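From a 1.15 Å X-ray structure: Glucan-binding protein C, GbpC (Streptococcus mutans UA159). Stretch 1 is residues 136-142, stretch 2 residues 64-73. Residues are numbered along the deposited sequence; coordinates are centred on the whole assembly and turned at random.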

# COMPACT_ATOMS: atom_id res chain seq x y z
N TYR A 136 -17.63 -1.96 -11.94
CA TYR A 136 -16.68 -2.93 -12.47
C TYR A 136 -17.42 -4.23 -12.71
O TYR A 136 -18.12 -4.75 -11.80
CB TYR A 136 -15.58 -3.21 -11.45
CG TYR A 136 -14.80 -2.01 -10.94
CD1 TYR A 136 -15.30 -1.19 -9.93
CD2 TYR A 136 -13.51 -1.69 -11.47
CE1 TYR A 136 -14.56 -0.13 -9.42
CE2 TYR A 136 -12.77 -0.66 -10.94
CZ TYR A 136 -13.29 0.11 -9.90
OH TYR A 136 -12.56 1.11 -9.33
N ASP A 137 -17.30 -4.78 -13.90
CA ASP A 137 -17.89 -6.09 -14.12
C ASP A 137 -16.92 -6.97 -14.88
O ASP A 137 -15.77 -6.60 -15.07
CB ASP A 137 -19.34 -6.08 -14.55
CG ASP A 137 -19.52 -5.41 -15.84
OD1 ASP A 137 -18.56 -5.02 -16.45
OD2 ASP A 137 -20.66 -5.31 -16.30
N ASN A 138 -17.37 -8.17 -15.27
CA ASN A 138 -16.48 -9.29 -15.61
C ASN A 138 -15.62 -9.67 -14.39
O ASN A 138 -14.39 -9.61 -14.42
CB ASN A 138 -15.63 -9.05 -16.87
CG ASN A 138 -15.27 -10.36 -17.53
OD1 ASN A 138 -15.66 -11.42 -17.10
ND2 ASN A 138 -14.68 -10.28 -18.70
N ILE A 139 -16.33 -10.06 -13.32
CA ILE A 139 -15.74 -10.45 -12.03
C ILE A 139 -15.79 -11.97 -12.00
O ILE A 139 -16.88 -12.58 -12.10
CB ILE A 139 -16.54 -9.86 -10.87
CG1 ILE A 139 -16.74 -8.34 -11.02
CG2 ILE A 139 -15.85 -10.20 -9.56
CD1 ILE A 139 -15.49 -7.54 -11.21
N VAL A 140 -14.60 -12.59 -11.92
CA VAL A 140 -14.48 -14.01 -12.20
C VAL A 140 -13.98 -14.83 -11.03
O VAL A 140 -14.20 -16.05 -11.03
CB VAL A 140 -13.61 -14.29 -13.45
CG1 VAL A 140 -14.12 -13.53 -14.63
CG2 VAL A 140 -12.12 -14.05 -13.21
N ASN A 141 -13.34 -14.21 -10.02
CA ASN A 141 -12.62 -14.94 -8.96
C ASN A 141 -13.17 -14.66 -7.58
O ASN A 141 -12.53 -15.12 -6.63
CB ASN A 141 -11.14 -14.54 -8.95
CG ASN A 141 -10.43 -14.97 -10.19
OD1 ASN A 141 -10.66 -16.07 -10.69
ND2 ASN A 141 -9.56 -14.10 -10.72
N SER A 142 -14.19 -13.84 -7.43
CA SER A 142 -14.51 -13.26 -6.14
C SER A 142 -15.85 -13.75 -5.59
O SER A 142 -16.78 -14.05 -6.36
CB SER A 142 -14.49 -11.73 -6.23
OG SER A 142 -13.17 -11.29 -6.53
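Stretch 2, residues 64-73: LVFINEPEAK

Stretch 2 runs antiparallel to stretch 1: Lys73 lies beside Asp137, Ala72 near Asn138, and Phe66, at the other end, near Ser142. Regular sheet pairing is brief. Asp137 and Lys73 form an antiparallel hydrogen-bonded pair, CA to CA 5.5 Å, in which Lys73 N donates to Asp137 O and Asp137 N to Lys73 O, both at 2.9 Å. The CA of Tyr136 adds a CA-H...O contact to Lys73 O at 3.2 Å. Just before Lys73, stretch 2 folds through a type I turn from Glu69 to Ala72, closed by a weak bond from Ala72 N to Glu69 O (3.3 Å). Leu64 and Val65 are again extended, with Phe66 to Asn68 leading into the turn. Stretch 1 passes Asn138 with positive phi and psi (61/60), a conformation asparagine tolerates well.

Between the ends, a side chain replaces backbone pairing. Glu69, with chi1 and chi2 both m, brings its carboxylate to stretch 1, where OE1 accepts from Val140 N (2.8 Å) and OE2 from both Asn141 N (2.8 Å) and Ser142 OG (2.6 Å). A carboxylate suits this place because its two oxygens can serve successive amides. Asn141 returns a bond through its own amide, ND2 to Asn68 O at 2.9 Å, nearly straight at 173°. Water 2 joins Glu69 OE1, Glu71 N and Asn138 O, filling the space beside the turn with polar links.

At the paired end, Asp137 and Lys73 point to the same face of the sheet, so the long lysine chain can reach the acid: NZ of Lys73 forms a salt bridge with OD1 of Asp137 at 2.8 Å. Ala72 presents only a methyl, its CB 4.0 Å from Ile139 CD1, a small apolar contact. Ser142 OG lies at the edge of the Phe66 ring, 3.6 Å from Phe66 CD1.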

# COMPACT_ATOMS: atom_id res chain seq x y z
N LEU A 64 -14.86 -12.98 2.66
CA LEU A 64 -14.70 -12.25 1.41
C LEU A 64 -13.45 -12.79 0.71
O LEU A 64 -12.38 -12.86 1.31
CB LEU A 64 -14.51 -10.76 1.68
CG LEU A 64 -14.31 -9.92 0.40
CD1 LEU A 64 -15.58 -9.85 -0.43
CD2 LEU A 64 -13.90 -8.49 0.81
N VAL A 65 -13.60 -13.12 -0.58
CA VAL A 65 -12.48 -13.40 -1.47
C VAL A 65 -12.56 -12.35 -2.57
O VAL A 65 -13.49 -12.38 -3.38
CB VAL A 65 -12.54 -14.84 -2.02
CG1 VAL A 65 -11.35 -15.07 -2.94
CG2 VAL A 65 -12.60 -15.87 -0.88
N PHE A 66 -11.64 -11.41 -2.56
CA PHE A 66 -11.68 -10.26 -3.46
C PHE A 66 -10.24 -9.79 -3.59
O PHE A 66 -9.80 -8.85 -2.93
CB PHE A 66 -12.59 -9.20 -2.87
CG PHE A 66 -12.71 -7.94 -3.74
CD1 PHE A 66 -13.16 -8.01 -5.06
CD2 PHE A 66 -12.40 -6.71 -3.22
CE1 PHE A 66 -13.27 -6.84 -5.82
CE2 PHE A 66 -12.53 -5.56 -3.97
CZ PHE A 66 -12.98 -5.64 -5.25
N ILE A 67 -9.48 -10.50 -4.41
CA ILE A 67 -8.04 -10.29 -4.44
C ILE A 67 -7.46 -10.11 -5.81
O ILE A 67 -6.41 -9.47 -5.95
CB ILE A 67 -7.28 -11.36 -3.68
CG1 ILE A 67 -5.79 -11.08 -3.67
CG2 ILE A 67 -7.56 -12.61 -4.19
CD1 ILE A 67 -5.48 -9.54 -3.32
N ASN A 68 -8.07 -10.68 -6.81
CA ASN A 68 -7.45 -10.66 -8.15
C ASN A 68 -8.56 -10.64 -9.17
O ASN A 68 -9.27 -11.63 -9.26
CB ASN A 68 -6.62 -11.99 -8.23
CG ASN A 68 -6.08 -12.35 -9.60
OD1 ASN A 68 -5.41 -11.56 -10.25
ND2 ASN A 68 -6.30 -13.63 -10.01
N GLU A 69 -8.72 -9.55 -9.94
CA GLU A 69 -9.77 -9.48 -10.96
C GLU A 69 -9.18 -8.89 -12.22
O GLU A 69 -9.49 -7.76 -12.63
CB GLU A 69 -10.98 -8.69 -10.45
CG GLU A 69 -11.77 -9.46 -9.38
CD GLU A 69 -12.37 -10.78 -9.90
OE1 GLU A 69 -12.43 -11.01 -11.13
OE2 GLU A 69 -12.82 -11.60 -9.05
N PRO A 70 -8.32 -9.66 -12.89
CA PRO A 70 -7.54 -9.09 -14.00
C PRO A 70 -8.34 -8.96 -15.29
O PRO A 70 -7.84 -8.38 -16.25
CB PRO A 70 -6.38 -10.10 -14.18
CG PRO A 70 -6.98 -11.39 -13.74
CD PRO A 70 -7.94 -11.05 -12.60
N GLU A 71 -9.58 -9.46 -15.33
CA GLU A 71 -10.44 -9.36 -16.51
C GLU A 71 -11.48 -8.26 -16.36
O GLU A 71 -12.29 -8.10 -17.27
CB GLU A 71 -11.17 -10.70 -16.78
CG GLU A 71 -10.24 -11.87 -16.86
CD GLU A 71 -10.95 -13.20 -17.05
OE1 GLU A 71 -12.03 -13.27 -17.67
OE2 GLU A 71 -10.39 -14.22 -16.60
N ALA A 72 -11.50 -7.56 -15.24
CA ALA A 72 -12.62 -6.65 -14.98
C ALA A 72 -12.59 -5.48 -15.96
O ALA A 72 -11.52 -5.05 -16.43
CB ALA A 72 -12.55 -6.15 -13.55
N LYS A 73 -13.77 -4.94 -16.24
CA LYS A 73 -13.90 -3.76 -17.08
C LYS A 73 -14.73 -2.72 -16.34
O LYS A 73 -15.49 -3.04 -15.42
CB LYS A 73 -14.51 -4.12 -18.43
CG LYS A 73 -15.91 -4.57 -18.35
CD LYS A 73 -16.49 -4.69 -19.77
CE LYS A 73 -17.86 -5.30 -19.78
NZ LYS A 73 -18.86 -4.36 -19.20
O HOH W 1 -10.56 -12.49 -6.05
O HOH W 2 -11.72 -10.23 -13.57
O HOH W 3 -13.49 -12.69 -19.99
O HOH W 4 -21.51 -3.71 -18.48